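Local structure of fervidolysin (Fervidobacterium pennivorans, 1R6V) at residues F21-D26 and D506-A511; V452-A457 and V552-T557; V468-D473 and A488-I493; Y498-G503 and V539-S544. The protein degrades keratin into peptides as a subtilisin-like serine protease, which allows the bacterium to grow on native feathers. The protein carries 1 engineered substitution. One frame throughout, in Å; residues are numbered along the deposited sequence.

Contact 1: F21-D26 and D506-A511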
loop_
_atom_site.group_PDB
_atom_site.type_symbol
_atom_site.label_atom_id
_atom_site.label_comp_id
_atom_site.label_asym_id
_atom_site.label_seq_id
_atom_site.Cartn_x
_atom_site.Cartn_y
_atom_site.Cartn_z
ATOM N N PHE A 21 11.208 7.484 5.901
ATOM C CA PHE A 21 10.088 8.410 6.027
ATOM C C PHE A 21 9.150 8.256 4.843
ATOM O O PHE A 21 9.603 8.137 3.705
ATOM C CB PHE A 21 10.568 9.863 6.053
ATOM C CG PHE A 21 11.135 10.302 7.363
ATOM C CD1 PHE A 21 12.490 10.589 7.485
ATOM C CD2 PHE A 21 10.304 10.485 8.458
ATOM C CE1 PHE A 21 13.018 11.069 8.697
ATOM C CE2 PHE A 21 10.811 10.960 9.669
ATOM C CZ PHE A 21 12.177 11.255 9.785
ATOM N N GLY A 22 7.847 8.256 5.106
ATOM C CA GLY A 22 6.888 8.139 4.023
ATOM C C GLY A 22 6.898 9.405 3.183
ATOM O O GLY A 22 6.978 10.516 3.713
ATOM N N GLU A 23 6.805 9.252 1.866
ATOM C CA GLU A 23 6.827 10.403 0.973
ATOM C C GLU A 23 5.683 11.360 1.250
ATOM O O GLU A 23 4.540 10.942 1.428
ATOM C CB GLU A 23 6.767 9.948 -0.490
ATOM C CG GLU A 23 6.752 11.118 -1.477
ATOM C CD GLU A 23 6.788 10.684 -2.935
ATOM O OE1 GLU A 23 6.761 11.573 -3.812
ATOM O OE2 GLU A 23 6.840 9.471 -3.196
ATOM N N LEU A 24 6.008 12.650 1.289
ATOM C CA LEU A 24 5.036 13.705 1.539
ATOM C C LEU A 24 4.656 14.389 0.231
ATOM O O LEU A 24 5.516 14.932 -0.463
ATOM C CB LEU A 24 5.629 14.726 2.512
ATOM C CG LEU A 24 5.228 14.645 3.992
ATOM C CD1 LEU A 24 5.137 13.223 4.463
ATOM C CD2 LEU A 24 6.203 15.460 4.828
ATOM N N ARG A 25 3.365 14.355 -0.091
ATOM C CA ARG A 25 2.824 14.945 -1.314
ATOM C C ARG A 25 1.676 15.880 -0.940
ATOM O O ARG A 25 0.724 15.454 -0.297
ATOM C CB ARG A 25 2.286 13.831 -2.207
ATOM C CG ARG A 25 1.902 14.257 -3.596
ATOM C CD ARG A 25 3.142 14.340 -4.450
ATOM N NE ARG A 25 2.920 13.753 -5.763
ATOM C CZ ARG A 25 3.748 12.892 -6.343
ATOM N NH1 ARG A 25 4.858 12.512 -5.721
ATOM N NH2 ARG A 25 3.466 12.416 -7.548
ATOM N N ASP A 26 1.747 17.148 -1.340
ATOM C CA ASP A 26 0.671 18.077 -0.999
ATOM C C ASP A 26 -0.707 17.539 -1.364
ATOM O O ASP A 26 -0.902 16.985 -2.446
ATOM C CB ASP A 26 0.888 19.430 -1.683
ATOM C CG ASP A 26 2.106 20.149 -1.155
ATOM O OD1 ASP A 26 2.184 20.333 0.080
ATOM O OD2 ASP A 26 2.982 20.525 -1.968
ATOM N N ASP A 506 14.831 5.793 -3.241
ATOM C CA ASP A 506 13.944 6.792 -3.809
ATOM C C ASP A 506 14.352 8.188 -3.349
ATOM O O ASP A 506 14.291 8.498 -2.166
ATOM C CB ASP A 506 12.511 6.489 -3.369
ATOM C CG ASP A 506 11.494 7.418 -3.990
ATOM O OD1 ASP A 506 11.840 8.158 -4.936
ATOM O OD2 ASP A 506 10.334 7.394 -3.532
ATOM N N HIS A 507 14.759 9.092 -4.360
ATOM C CA HIS A 507 15.168 10.444 -4.005
ATOM C C HIS A 507 13.998 11.391 -4.241
ATOM O O HIS A 507 14.037 12.213 -5.158
ATOM C CB HIS A 507 16.367 10.868 -4.859
ATOM C CG HIS A 507 16.323 10.345 -6.264
ATOM N ND1 HIS A 507 16.507 9.014 -6.568
ATOM C CD2 HIS A 507 16.110 10.974 -7.444
ATOM C CE1 HIS A 507 16.413 8.842 -7.874
ATOM N NE2 HIS A 507 16.171 10.017 -8.429
ATOM N N TRP A 508 12.959 11.271 -3.416
ATOM C CA TRP A 508 11.760 12.105 -3.548
ATOM C C TRP A 508 11.879 13.451 -2.855
ATOM O O TRP A 508 11.041 14.331 -3.051
ATOM C CB TRP A 508 10.538 11.389 -2.971
ATOM C CG TRP A 508 10.666 11.040 -1.506
ATOM C CD1 TRP A 508 11.233 9.919 -0.987
ATOM C CD2 TRP A 508 10.218 11.820 -0.379
ATOM N NE1 TRP A 508 11.170 9.941 0.384
ATOM C CE2 TRP A 508 10.553 11.097 0.786
ATOM C CE3 TRP A 508 9.570 13.057 -0.245
ATOM C CZ2 TRP A 508 10.258 11.568 2.079
ATOM C CZ3 TRP A 508 9.277 13.529 1.040
ATOM C CH2 TRP A 508 9.622 12.782 2.185
ATOM N N ASP A 509 12.913 13.583 -2.030
ATOM C CA ASP A 509 13.184 14.792 -1.268
ATOM C C ASP A 509 13.941 15.759 -2.174
ATOM O O ASP A 509 15.136 15.993 -1.995
ATOM C CB ASP A 509 14.032 14.420 -0.044
ATOM C CG ASP A 509 14.118 15.529 0.979
ATOM O OD1 ASP A 509 14.887 15.356 1.947
ATOM O OD2 ASP A 509 13.425 16.559 0.824
ATOM N N ARG A 510 13.233 16.301 -3.158
ATOM C CA ARG A 510 13.814 17.233 -4.121
ATOM C C ARG A 510 14.445 18.432 -3.424
ATOM O O ARG A 510 14.240 18.647 -2.226
ATOM C CB ARG A 510 12.738 17.699 -5.101
ATOM N N ALA A 511 15.219 19.208 -4.177
ATOM C CA ALA A 511 15.879 20.394 -3.639
ATOM C C ALA A 511 15.695 21.576 -4.591
ATOM O O ALA A 511 16.606 22.387 -4.774
ATOM C CB ALA A 511 17.367 20.112 -3.429
HETATM O O HOH W 1 11.662 7.652 2.077
#
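A propeptide loop carrying F21 to L24 lies against the indole of W508, in a loop of the Ig-like beta-sandwich domain, so the contact belongs to the propeptide-sandwich interface. At its centre is a CH-pi interaction: E23 CA sits 3.6 Å from the centroid of the W508 six-membered ring and 5° off its normal. From there the E23 side chain, extended with CG anti to its backbone N (chi1 179°), slides back across the indole toward the tryptophan backbone. Its CG lies 3.6 Å from W508 CE3, and its CD comes close to W508 CB. Farther along the six-membered ring, L24 N approaches W508 CZ3 to 3.4 Å. A water in the plane of the indole links the loops, accepting from W508 NE1 at 2.9 Å and donating to F21 O at 2.7 Å. An alanine in place of W508 would probably leave the backbone at E23 without its aromatic support and this water without its indole donor. Neighbouring propeptide carbonyls have partners of their own: Y78 OH bonds to G22 O and Y96 OH to E23 O. At the tip of E23, OE1 forms a salt bridge with R25 NH1 at 2.9 Å, in the guanidinium plane, whereas OE2 lies 4.1 Å from D506 OD2. R25 probably offsets part of the repulsion between these carboxylates, as may K481 through a long, weak ion pair with D506. The interface therefore combines an apolar ring face with a water bridge and an acidic pair whose repulsion R25 probably eases.

Contact 2: V452-A457 and V552-T557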
loop_
_atom_site.group_PDB
_atom_site.type_symbol
_atom_site.label_atom_id
_atom_site.label_comp_id
_atom_site.label_asym_id
_atom_site.label_seq_id
_atom_site.Cartn_x
_atom_site.Cartn_y
_atom_site.Cartn_z
ATOM N N VAL A 452 12.379 -9.995 -2.580
ATOM C CA VAL A 452 13.542 -9.441 -3.253
ATOM C C VAL A 452 14.225 -8.697 -2.105
ATOM O O VAL A 452 13.613 -7.852 -1.452
ATOM C CB VAL A 452 13.178 -8.473 -4.419
ATOM C CG1 VAL A 452 14.460 -7.856 -5.002
ATOM C CG2 VAL A 452 12.446 -9.249 -5.537
ATOM N N VAL A 453 15.470 -9.065 -1.828
ATOM C CA VAL A 453 16.238 -8.459 -0.745
ATOM C C VAL A 453 17.385 -7.665 -1.357
ATOM O O VAL A 453 18.270 -8.246 -1.980
ATOM C CB VAL A 453 16.833 -9.536 0.187
ATOM C CG1 VAL A 453 17.454 -8.876 1.414
ATOM C CG2 VAL A 453 15.749 -10.535 0.608
ATOM N N VAL A 454 17.365 -6.344 -1.181
ATOM C CA VAL A 454 18.412 -5.468 -1.735
ATOM C C VAL A 454 19.310 -5.008 -0.588
ATOM O O VAL A 454 18.815 -4.488 0.406
ATOM C CB VAL A 454 17.787 -4.223 -2.419
ATOM C CG1 VAL A 454 18.871 -3.398 -3.139
ATOM C CG2 VAL A 454 16.704 -4.659 -3.406
ATOM N N THR A 455 20.621 -5.201 -0.726
ATOM C CA THR A 455 21.571 -4.814 0.320
ATOM C C THR A 455 22.732 -4.063 -0.308
ATOM O O THR A 455 22.767 -3.885 -1.523
ATOM C CB THR A 455 22.172 -6.040 1.030
ATOM O OG1 THR A 455 22.845 -6.858 0.065
ATOM C CG2 THR A 455 21.091 -6.860 1.710
ATOM N N ASP A 456 23.672 -3.619 0.523
ATOM C CA ASP A 456 24.850 -2.936 0.002
ATOM C C ASP A 456 25.755 -4.016 -0.589
ATOM O O ASP A 456 25.405 -5.200 -0.580
ATOM C CB ASP A 456 25.573 -2.125 1.099
ATOM C CG ASP A 456 25.905 -2.938 2.332
ATOM O OD1 ASP A 456 25.822 -4.178 2.305
ATOM O OD2 ASP A 456 26.277 -2.320 3.352
ATOM N N ALA A 457 26.912 -3.615 -1.100
ATOM C CA ALA A 457 27.842 -4.540 -1.749
ATOM C C ALA A 457 28.213 -5.803 -0.977
ATOM O O ALA A 457 28.213 -6.899 -1.543
ATOM C CB ALA A 457 29.110 -3.788 -2.149
ATOM N N VAL A 552 19.807 -8.916 -4.241
ATOM C CA VAL A 552 20.435 -7.902 -5.073
ATOM C C VAL A 552 21.466 -7.157 -4.228
ATOM O O VAL A 552 21.187 -6.761 -3.093
ATOM C CB VAL A 552 19.375 -6.901 -5.606
ATOM C CG1 VAL A 552 20.039 -5.853 -6.479
ATOM C CG2 VAL A 552 18.299 -7.643 -6.392
ATOM N N ASN A 553 22.667 -6.991 -4.771
ATOM C CA ASN A 553 23.722 -6.290 -4.051
ATOM C C ASN A 553 24.118 -5.034 -4.808
ATOM O O ASN A 553 24.678 -5.104 -5.902
ATOM C CB ASN A 553 24.938 -7.203 -3.878
ATOM C CG ASN A 553 24.646 -8.392 -2.989
ATOM O OD1 ASN A 553 24.567 -8.265 -1.769
ATOM N ND2 ASN A 553 24.471 -9.555 -3.598
ATOM N N PHE A 554 23.805 -3.882 -4.227
ATOM C CA PHE A 554 24.141 -2.605 -4.835
ATOM C C PHE A 554 25.618 -2.302 -4.579
ATOM O O PHE A 554 26.216 -2.815 -3.630
ATOM C CB PHE A 554 23.284 -1.480 -4.218
ATOM C CG PHE A 554 21.924 -1.306 -4.860
ATOM C CD1 PHE A 554 21.554 -2.051 -5.975
ATOM C CD2 PHE A 554 21.032 -0.357 -4.371
ATOM C CE1 PHE A 554 20.324 -1.855 -6.601
ATOM C CE2 PHE A 554 19.798 -0.152 -4.993
ATOM C CZ PHE A 554 19.441 -0.902 -6.112
ATOM N N ASN A 555 26.196 -1.484 -5.450
ATOM C CA ASN A 555 27.579 -1.036 -5.308
ATOM C C ASN A 555 27.641 0.386 -5.858
ATOM O O ASN A 555 26.757 0.810 -6.595
ATOM C CB ASN A 555 28.569 -1.944 -6.066
ATOM C CG ASN A 555 28.279 -2.030 -7.559
ATOM O OD1 ASN A 555 28.220 -1.026 -8.256
ATOM N ND2 ASN A 555 28.104 -3.249 -8.051
ATOM N N SER A 556 28.688 1.120 -5.500
ATOM C CA SER A 556 28.841 2.493 -5.963
ATOM C C SER A 556 30.309 2.906 -5.962
ATOM O O SER A 556 31.170 2.199 -5.437
ATOM C CB SER A 556 28.065 3.444 -5.047
ATOM O OG SER A 556 28.463 3.259 -3.698
ATOM N N THR A 557 30.575 4.060 -6.559
ATOM C CA THR A 557 31.919 4.612 -6.593
ATOM C C THR A 557 31.818 6.038 -6.082
ATOM O O THR A 557 30.841 6.739 -6.350
ATOM C CB THR A 557 32.517 4.621 -8.018
ATOM O OG1 THR A 557 31.645 5.316 -8.912
ATOM C CG2 THR A 557 32.722 3.196 -8.506
#
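V454 CG1 stands anti to its backbone N (chi1 -173°), while F554 CG lies beside its own backbone N (chi1 -85°), and these torsions place CG1 and CG on the side where the two side chains meet. CG1 approaches over the middle of one face, 3.8 Å from the F554 centroid and only 6° off the ring normal, a CH-pi contact. The other V454 methyl, CG2, lies 4.1 Å from V552 CB, the two valines being side by side and pointing the same way. V452 CG1 adds to this row by meeting V552 CG2 at 4.1 Å. V502 of the facing sheet packs against V454, V552 and F554, and F669 meets the F554 ring edge-to-face.

The backbones are joined in parallel register. V552 N donates to V453 O at 2.8 Å, and T455 N returns a bond to V552 O at 2.9 Å, so V552 bonds to the residues before and after V454. T455 then serves in the same way around N553, as F554 N donates to T455 O at 2.9 Å. T455 and N553 lie side by side on the sheet face opposite V454 and V552. Beyond the paired residues the chains stay close, with A457 CB 3.4 Å from F554 O, and A457 also shares a backbone hydrogen bond with F669. Such a parallel pair, between strands 446-455 and 549-553 and bordered by an antiparallel partner at 487-494, makes a mixed sheet at one side of the Ig-like beta-sandwich, from which the chain runs directly on to strand 558-562 of another sheet.

Contact 3: V468-D473 and A488-I493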
loop_
_atom_site.group_PDB
_atom_site.type_symbol
_atom_site.label_atom_id
_atom_site.label_comp_id
_atom_site.label_asym_id
_atom_site.label_seq_id
_atom_site.Cartn_x
_atom_site.Cartn_y
_atom_site.Cartn_z
ATOM N N VAL A 468 10.872 -2.208 -6.649
ATOM C CA VAL A 468 11.062 -3.523 -7.249
ATOM C C VAL A 468 9.853 -3.768 -8.127
ATOM O O VAL A 468 8.711 -3.844 -7.657
ATOM C CB VAL A 468 11.182 -4.637 -6.187
ATOM C CG1 VAL A 468 11.340 -6.004 -6.876
ATOM C CG2 VAL A 468 12.384 -4.378 -5.295
ATOM N N SER A 469 10.123 -3.889 -9.419
ATOM C CA SER A 469 9.083 -4.072 -10.412
ATOM C C SER A 469 9.225 -5.435 -11.077
ATOM O O SER A 469 10.277 -5.737 -11.628
ATOM C CB SER A 469 9.234 -2.954 -11.450
ATOM O OG SER A 469 8.189 -2.956 -12.393
ATOM N N MET A 470 8.184 -6.266 -11.005
ATOM C CA MET A 470 8.229 -7.594 -11.635
ATOM C C MET A 470 7.358 -7.475 -12.873
ATOM O O MET A 470 6.142 -7.396 -12.775
ATOM C CB MET A 470 7.687 -8.669 -10.681
ATOM C CG MET A 470 8.402 -8.705 -9.325
ATOM S SD MET A 470 7.765 -9.947 -8.141
ATOM C CE MET A 470 8.160 -11.560 -9.096
ATOM N N MET A 471 7.998 -7.456 -14.037
ATOM C CA MET A 471 7.290 -7.269 -15.289
ATOM C C MET A 471 7.342 -8.491 -16.195
ATOM O O MET A 471 8.236 -9.329 -16.078
ATOM C CB MET A 471 7.899 -6.069 -16.022
ATOM C CG MET A 471 8.196 -4.874 -15.111
ATOM S SD MET A 471 8.903 -3.406 -15.987
ATOM C CE MET A 471 7.378 -2.600 -16.403
ATOM N N ARG A 472 6.371 -8.574 -17.088
ATOM C CA ARG A 472 6.300 -9.666 -18.056
ATOM C C ARG A 472 5.347 -9.255 -19.165
ATOM O O ARG A 472 4.504 -8.385 -18.971
ATOM C CB ARG A 472 5.832 -10.954 -17.381
ATOM C CG ARG A 472 4.666 -10.769 -16.440
ATOM C CD ARG A 472 4.275 -12.092 -15.821
ATOM N NE ARG A 472 3.210 -11.935 -14.841
ATOM C CZ ARG A 472 2.576 -12.950 -14.270
ATOM N NH1 ARG A 472 2.901 -14.197 -14.590
ATOM N NH2 ARG A 472 1.627 -12.714 -13.377
ATOM N N ASP A 473 5.497 -9.879 -20.330
ATOM C CA ASP A 473 4.683 -9.570 -21.506
ATOM C C ASP A 473 3.192 -9.750 -21.295
ATOM O O ASP A 473 2.382 -8.971 -21.803
ATOM C CB ASP A 473 5.122 -10.442 -22.686
ATOM C CG ASP A 473 6.503 -10.095 -23.183
ATOM O OD1 ASP A 473 6.975 -10.772 -24.118
ATOM O OD2 ASP A 473 7.114 -9.147 -22.643
ATOM N N ALA A 488 11.538 -6.508 -0.092
ATOM C CA ALA A 488 10.292 -6.168 -0.772
ATOM C C ALA A 488 9.627 -7.542 -0.813
ATOM O O ALA A 488 10.188 -8.488 -1.375
ATOM C CB ALA A 488 10.553 -5.653 -2.191
ATOM N N ARG A 489 8.451 -7.651 -0.202
ATOM C CA ARG A 489 7.742 -8.923 -0.115
ATOM C C ARG A 489 6.581 -8.990 -1.073
ATOM O O ARG A 489 5.809 -8.038 -1.189
ATOM C CB ARG A 489 7.191 -9.143 1.304
ATOM C CG ARG A 489 8.188 -8.947 2.428
ATOM C CD ARG A 489 7.512 -9.159 3.784
ATOM N NE ARG A 489 7.242 -10.571 4.048
ATOM C CZ ARG A 489 6.878 -11.066 5.230
ATOM N NH1 ARG A 489 6.733 -10.264 6.281
ATOM N NH2 ARG A 489 6.673 -12.371 5.368
ATOM N N PHE A 490 6.446 -10.142 -1.731
ATOM C CA PHE A 490 5.372 -10.367 -2.693
ATOM C C PHE A 490 4.588 -11.616 -2.296
ATOM O O PHE A 490 4.916 -12.708 -2.734
ATOM C CB PHE A 490 5.966 -10.566 -4.094
ATOM C CG PHE A 490 6.669 -9.344 -4.622
ATOM C CD1 PHE A 490 7.987 -9.071 -4.273
ATOM C CD2 PHE A 490 5.993 -8.455 -5.445
ATOM C CE1 PHE A 490 8.628 -7.920 -4.738
ATOM C CE2 PHE A 490 6.619 -7.301 -5.917
ATOM C CZ PHE A 490 7.938 -7.036 -5.562
ATOM N N PRO A 491 3.522 -11.461 -1.499
ATOM C CA PRO A 491 2.753 -12.639 -1.094
ATOM C C PRO A 491 1.730 -13.128 -2.094
ATOM O O PRO A 491 1.080 -12.341 -2.785
ATOM C CB PRO A 491 2.091 -12.199 0.210
ATOM C CG PRO A 491 1.904 -10.722 0.022
ATOM C CD PRO A 491 3.105 -10.252 -0.763
ATOM N N HIS A 492 1.618 -14.448 -2.167
ATOM C CA HIS A 492 0.620 -15.081 -3.007
ATOM C C HIS A 492 0.549 -14.603 -4.441
ATOM O O HIS A 492 -0.529 -14.465 -4.988
ATOM C CB HIS A 492 -0.727 -14.928 -2.303
ATOM C CG HIS A 492 -0.746 -15.596 -0.968
ATOM N ND1 HIS A 492 -0.937 -16.954 -0.830
ATOM C CD2 HIS A 492 -0.446 -15.130 0.268
ATOM C CE1 HIS A 492 -0.740 -17.298 0.430
ATOM N NE2 HIS A 492 -0.439 -16.210 1.115
ATOM N N ILE A 493 1.713 -14.392 -5.046
ATOM C CA ILE A 493 1.784 -13.975 -6.432
ATOM C C ILE A 493 1.965 -15.216 -7.322
ATOM O O ILE A 493 2.219 -16.322 -6.836
ATOM C CB ILE A 493 2.977 -13.005 -6.708
ATOM C CG1 ILE A 493 4.319 -13.689 -6.427
ATOM C CG2 ILE A 493 2.829 -11.739 -5.844
ATOM C CD1 ILE A 493 5.518 -12.935 -7.051
#
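V468 and M470 face A488, F490 and I493 across the interior of a beta-sandwich, the Ig-like domain. Strands 468-471 and 488-491 belong to its two different sheets; their axes come within 9.2 Å at 38°, and side chains fill the gap. The F490 ring is a prominent bump that lies across V468 and M470. V468 CG1 meets its rim obliquely at CZ, 3.8 Å away, displaced to the same side of the ring plane as the M470 sulfur. The M470 side chain runs past the ring in the opposite direction and lays that sulfur over the middle of one face: SD is 3.5 Å from the F490 centroid and 11° off the normal, a Met-aromatic contact. Y478 and A480 also press on F490. At the narrower end of the interface, the small A488 accommodates V468, whose CG2 meets A488 CB at 3.8 Å. An alanine at F490 would probably open a gap beside V468 and M470, leaving the sulfur without its aromatic face and the thioether freer to turn. The methionine ends in a bend (chi3 63°) that directs its methyl to I493, where the two side chains meet tip to tip, M470 CE 3.6 Å from I493 CD1.

Contact 4: Y498-G503 and V539-S544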
loop_
_atom_site.group_PDB
_atom_site.type_symbol
_atom_site.label_atom_id
_atom_site.label_comp_id
_atom_site.label_asym_id
_atom_site.label_seq_id
_atom_site.Cartn_x
_atom_site.Cartn_y
_atom_site.Cartn_z
ATOM N N TYR A 498 9.637 -13.779 -14.906
ATOM C CA TYR A 498 9.504 -12.330 -14.865
ATOM C C TYR A 498 10.798 -11.622 -15.187
ATOM O O TYR A 498 11.875 -12.169 -15.001
ATOM C CB TYR A 498 9.153 -11.835 -13.467
ATOM C CG TYR A 498 7.872 -12.360 -12.895
ATOM C CD1 TYR A 498 7.823 -13.616 -12.304
ATOM C CD2 TYR A 498 6.716 -11.574 -12.900
ATOM C CE1 TYR A 498 6.653 -14.072 -11.718
ATOM C CE2 TYR A 498 5.545 -12.020 -12.318
ATOM C CZ TYR A 498 5.527 -13.271 -11.726
ATOM O OH TYR A 498 4.387 -13.695 -11.104
ATOM N N ASP A 499 10.633 -10.385 -15.594
ATOM C CA ASP A 499 11.775 -9.526 -15.830
ATOM C C ASP A 499 11.651 -8.634 -14.605
ATOM O O ASP A 499 10.667 -7.925 -14.457
ATOM C CB ASP A 499 11.607 -8.700 -17.096
ATOM C CG ASP A 499 11.832 -9.516 -18.346
ATOM O OD1 ASP A 499 12.411 -10.621 -18.246
ATOM O OD2 ASP A 499 11.441 -9.044 -19.426
ATOM N N ILE A 500 12.643 -8.683 -13.758
ATOM C CA ILE A 500 12.607 -7.928 -12.510
ATOM C C ILE A 500 13.581 -6.759 -12.534
ATOM O O ILE A 500 14.779 -6.949 -12.753
ATOM C CB ILE A 500 12.936 -8.864 -11.316
ATOM C CG1 ILE A 500 11.922 -10.013 -11.259
ATOM C CG2 ILE A 500 12.863 -8.086 -10.004
ATOM C CD1 ILE A 500 12.193 -11.039 -10.157
ATOM N N PHE A 501 13.052 -5.556 -12.313
ATOM C CA PHE A 501 13.854 -4.333 -12.300
ATOM C C PHE A 501 13.851 -3.743 -10.899
ATOM O O PHE A 501 12.808 -3.647 -10.269
ATOM C CB PHE A 501 13.291 -3.326 -13.305
ATOM C CG PHE A 501 13.214 -3.864 -14.707
ATOM C CD1 PHE A 501 12.118 -4.621 -15.118
ATOM C CD2 PHE A 501 14.254 -3.649 -15.606
ATOM C CE1 PHE A 501 12.061 -5.155 -16.403
ATOM C CE2 PHE A 501 14.205 -4.181 -16.893
ATOM C CZ PHE A 501 13.108 -4.933 -17.292
ATOM N N VAL A 502 15.030 -3.367 -10.428
ATOM C CA VAL A 502 15.217 -2.812 -9.090
ATOM C C VAL A 502 15.840 -1.418 -9.233
ATOM O O VAL A 502 16.812 -1.255 -9.964
ATOM C CB VAL A 502 16.163 -3.742 -8.295
ATOM C CG1 VAL A 502 16.322 -3.260 -6.872
ATOM C CG2 VAL A 502 15.611 -5.171 -8.321
ATOM N N GLY A 503 15.282 -0.424 -8.544
ATOM C CA GLY A 503 15.811 0.931 -8.643
ATOM C C GLY A 503 16.193 1.568 -7.315
ATOM O O GLY A 503 15.370 1.607 -6.402
ATOM N N VAL A 539 16.565 -10.371 -16.133
ATOM C CA VAL A 539 15.675 -10.827 -17.200
ATOM C C VAL A 539 15.418 -12.329 -17.144
ATOM O O VAL A 539 16.331 -13.112 -16.899
ATOM C CB VAL A 539 16.273 -10.453 -18.591
ATOM C CG1 VAL A 539 15.405 -11.004 -19.716
ATOM C CG2 VAL A 539 16.375 -8.946 -18.708
ATOM N N GLY A 540 14.166 -12.719 -17.369
ATOM C CA GLY A 540 13.817 -14.130 -17.340
ATOM C C GLY A 540 14.065 -14.805 -16.007
ATOM O O GLY A 540 14.507 -15.964 -15.946
ATOM N N PHE A 541 13.801 -14.091 -14.918
ATOM C CA PHE A 541 14.009 -14.689 -13.606
ATOM C C PHE A 541 12.805 -15.579 -13.317
ATOM O O PHE A 541 11.668 -15.157 -13.489
ATOM C CB PHE A 541 14.118 -13.622 -12.510
ATOM C CG PHE A 541 14.442 -14.189 -11.159
ATOM C CD1 PHE A 541 15.767 -14.406 -10.773
ATOM C CD2 PHE A 541 13.426 -14.542 -10.281
ATOM C CE1 PHE A 541 16.064 -14.967 -9.531
ATOM C CE2 PHE A 541 13.712 -15.100 -9.047
ATOM C CZ PHE A 541 15.035 -15.315 -8.666
ATOM N N GLY A 542 13.068 -16.801 -12.876
ATOM C CA GLY A 542 11.985 -17.730 -12.595
ATOM C C GLY A 542 11.582 -17.769 -11.134
ATOM O O GLY A 542 12.394 -18.042 -10.254
ATOM N N VAL A 543 10.313 -17.486 -10.878
ATOM C CA VAL A 543 9.796 -17.515 -9.517
ATOM C C VAL A 543 9.013 -18.812 -9.353
ATOM O O VAL A 543 8.230 -19.167 -10.222
ATOM C CB VAL A 543 8.878 -16.300 -9.261
ATOM C CG1 VAL A 543 8.141 -16.467 -7.924
ATOM C CG2 VAL A 543 9.725 -15.026 -9.240
ATOM N N SER A 544 9.241 -19.521 -8.251
ATOM C CA SER A 544 8.544 -20.786 -7.997
ATOM C C SER A 544 8.801 -21.205 -6.560
ATOM O O SER A 544 9.535 -20.548 -5.848
ATOM C CB SER A 544 9.087 -21.870 -8.924
ATOM O OG SER A 544 10.391 -22.251 -8.511
#
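Y498 meets strand 541-543 with both its backbone and its ring. The side chain leaves with CG beside the backbone N (chi1 -60°). CB stays near the paired strand, 4.2 Å from F541 O, which lies at the edge of the ring and near its plane. One side of the ring then reaches V543: Y498 CD1 is 3.9 Å from V543 CG2, and CE1 is 4.0 Å from V543 CB. At the tip, OH leaves the two strands and is hydrogen-bonded to D494 O, so the polar end of this buried side chain is satisfied. M470 of the neighbouring strand 466-471 touches both Y498 and V543. A second apolar patch forms where I500 CD1 meets F541 CD2 at 3.7 Å.

The backbone pairing is antiparallel and hydrogen-bonded, Y498 N donating to F541 O at 2.8 Å. The return bond, from F541 N to Y498 O at 2.7 Å, is more bent, with 141° at the hydrogen. Here G540 and F541 both face Y498, which makes a G1 beta bulge, and G540 adopts the positive phi that favours glycine. Y498 O does not bond to G540 N; D499 OD1 takes that N-H instead, at 2.9 Å and 166°. The aspartate lies alongside V539, with OD1 also close to V539 CG1. One carboxylate oxygen thus supplies the bond that the bulge denies to the extra residue, and it probably steadies the corner at which the edge strand 535-543 turns, while the Y498-V543 and I500-F541 contacts add apolar packing beside it.

How the contacts relate
Contacts 2, 3 and 4 build one beta-sandwich. Contacts 2 and 3 share a sheet, joined by the probable hydrogen bond between V452 O and A488 N (2.8 Å). Contacts 3 and 4, with centres only 8 Å apart, share the other sheet through M471 O and D499 N (2.7 Å). V502 of contact 4 crosses the core to contact 2, its CG1 lying 3.8 Å from V454 CG2. Contact 1 docks the propeptide on a loop that continues the 498-503 strand of contact 4, yet its centre is 22 to 27 Å from the others. All four lie away from the inferred charge relay positions D162, A200 (engineered) and S381, and from the calcium site.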